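Putative uncharacterized protein (Archaeoglobus fulgidus, PDB 4KPP) probably exchanges protons for calcium ions across the membrane, as a CAX-type member of the sodium/calcium exchanger family. Local coordinates at residues A[112-117]-A[346-351]. Numbering follows the deposited sequence.
Sequences IGIGWS and LLFIVQ
Ser-117 OG lies within bonding distance of two backbone carbonyls of its own helix, Gly-113 O at 2.8 Å and Ile-114 O at 2.9 Å, so the hydroxyl is occupied within that helix. The meeting of Gly-113 and Ile-114 with Phe-348 is carbon on carbon. The two backbones come nearest at Gly-113 and Phe-348, whose CA atoms are 5.2 Å apart. Phe-348 has its CG anti to the backbone N (chi1 172°), which lays the base of the side chain against the glycine: both CB and CG of Phe-348 are 3.8 Å from Gly-113 CA. A CB on Gly-113 would run into the ring at CG, so the absence of a side chain is what permits this spacing. Helices 96-127 and 338-353 belong to the two separate sodium/calcium exchanger regions of the chain, and the contact joins a helix of one region to a helix of the other within the helical bundle; Gly-113 lies about 10 Å from the side chain of Ile-330, a calcium-site residue. Farther out on the ring, Ile-114 reaches across with its longer branch. CG1 of Ile-114 sits beside the backbone N, anti to the carbonyl carbon, and approaches Phe-348 CE2 to 3.7 Å; Ile-114 CD1 follows at 3.9 Å from the same carbon, the two side chains meeting at a slant. An alanine in place of Phe-348 would probably open a gap where the ring lay between Ile-114 and Trp-248, leaving Ile-114 CG1 and CD1 without their packing partner. The phenyl ring also meets Trp-248 nearly at right angles, the planes turned by about 85°, while Phe-345, one residue before the segment 346-351 on helix 338-353, touches both Ile-114 and Ser-117.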
# COMPACT_ATOMS: atom_id res chain seq x y z
N ILE A 112 -4.33 -3.67 -6.31
CA ILE A 112 -5.65 -3.81 -6.90
C ILE A 112 -5.76 -5.10 -7.69
O ILE A 112 -6.69 -5.88 -7.49
CB ILE A 112 -6.00 -2.61 -7.79
CG1 ILE A 112 -6.06 -1.33 -6.95
CG2 ILE A 112 -7.33 -2.84 -8.52
CD1 ILE A 112 -6.34 -0.09 -7.75
N GLY A 113 -4.80 -5.33 -8.58
CA GLY A 113 -4.83 -6.49 -9.45
C GLY A 113 -4.78 -7.82 -8.72
O GLY A 113 -5.47 -8.76 -9.09
N ILE A 114 -3.97 -7.88 -7.67
CA ILE A 114 -3.84 -9.09 -6.87
C ILE A 114 -4.62 -9.00 -5.56
O ILE A 114 -5.51 -9.79 -5.30
CB ILE A 114 -2.36 -9.42 -6.58
CG1 ILE A 114 -1.62 -9.74 -7.88
CG2 ILE A 114 -2.25 -10.59 -5.60
CD1 ILE A 114 -2.17 -10.94 -8.64
N GLY A 115 -4.27 -8.01 -4.73
CA GLY A 115 -4.87 -7.84 -3.42
C GLY A 115 -6.39 -7.77 -3.39
O GLY A 115 -7.03 -8.62 -2.76
N TRP A 116 -6.97 -6.78 -4.05
CA TRP A 116 -8.42 -6.61 -4.07
C TRP A 116 -9.13 -7.83 -4.64
O TRP A 116 -10.18 -8.24 -4.13
CB TRP A 116 -8.83 -5.38 -4.89
CG TRP A 116 -8.47 -4.07 -4.28
CD1 TRP A 116 -7.56 -3.83 -3.29
CD2 TRP A 116 -9.03 -2.79 -4.62
NE1 TRP A 116 -7.51 -2.49 -3.00
CE2 TRP A 116 -8.40 -1.83 -3.81
CE3 TRP A 116 -9.99 -2.37 -5.54
CZ2 TRP A 116 -8.71 -0.48 -3.88
CZ3 TRP A 116 -10.30 -1.02 -5.61
CH2 TRP A 116 -9.66 -0.09 -4.79
N SER A 117 -8.57 -8.41 -5.69
CA SER A 117 -9.19 -9.55 -6.35
C SER A 117 -9.10 -10.81 -5.50
O SER A 117 -10.10 -11.52 -5.32
CB SER A 117 -8.56 -9.80 -7.72
OG SER A 117 -7.23 -10.27 -7.59
N LEU A 346 -7.57 -10.56 -14.25
CA LEU A 346 -7.16 -10.87 -15.62
C LEU A 346 -6.44 -9.71 -16.31
O LEU A 346 -5.35 -9.90 -16.87
CB LEU A 346 -8.36 -11.31 -16.46
CG LEU A 346 -9.04 -12.61 -16.02
CD1 LEU A 346 -10.20 -12.95 -16.94
CD2 LEU A 346 -8.04 -13.75 -15.96
N LEU A 347 -7.03 -8.53 -16.27
CA LEU A 347 -6.44 -7.36 -16.92
C LEU A 347 -5.06 -7.02 -16.36
O LEU A 347 -4.22 -6.45 -17.06
CB LEU A 347 -7.38 -6.15 -16.80
CG LEU A 347 -8.63 -6.21 -17.68
CD1 LEU A 347 -9.56 -5.04 -17.39
CD2 LEU A 347 -8.25 -6.23 -19.15
N PHE A 348 -4.83 -7.39 -15.10
CA PHE A 348 -3.53 -7.20 -14.48
C PHE A 348 -2.50 -8.20 -14.99
O PHE A 348 -1.46 -7.82 -15.53
CB PHE A 348 -3.64 -7.30 -12.95
CG PHE A 348 -2.31 -7.29 -12.24
CD1 PHE A 348 -1.64 -6.09 -12.01
CD2 PHE A 348 -1.73 -8.47 -11.82
CE1 PHE A 348 -0.42 -6.08 -11.37
CE2 PHE A 348 -0.50 -8.47 -11.17
CZ PHE A 348 0.15 -7.27 -10.95
N ILE A 349 -2.79 -9.49 -14.81
CA ILE A 349 -1.84 -10.54 -15.15
C ILE A 349 -1.55 -10.64 -16.65
O ILE A 349 -0.47 -11.07 -17.05
CB ILE A 349 -2.27 -11.93 -14.61
CG1 ILE A 349 -3.70 -12.26 -15.03
CG2 ILE A 349 -2.13 -11.97 -13.09
CD1 ILE A 349 -3.80 -13.14 -16.27
N VAL A 350 -2.52 -10.25 -17.48
CA VAL A 350 -2.32 -10.24 -18.92
C VAL A 350 -1.19 -9.29 -19.30
O VAL A 350 -0.33 -9.62 -20.12
CB VAL A 350 -3.61 -9.87 -19.68
CG1 VAL A 350 -3.30 -9.37 -21.08
CG2 VAL A 350 -4.56 -11.05 -19.73
N GLN A 351 -1.17 -8.12 -18.67
CA GLN A 351 -0.14 -7.12 -18.92
C GLN A 351 1.21 -7.62 -18.44
O GLN A 351 2.25 -7.31 -19.02
CB GLN A 351 -0.49 -5.80 -18.23
CG GLN A 351 0.41 -4.63 -18.61
CD GLN A 351 1.56 -4.42 -17.63
OE1 GLN A 351 1.37 -4.46 -16.41
NE2 GLN A 351 2.75 -4.19 -18.16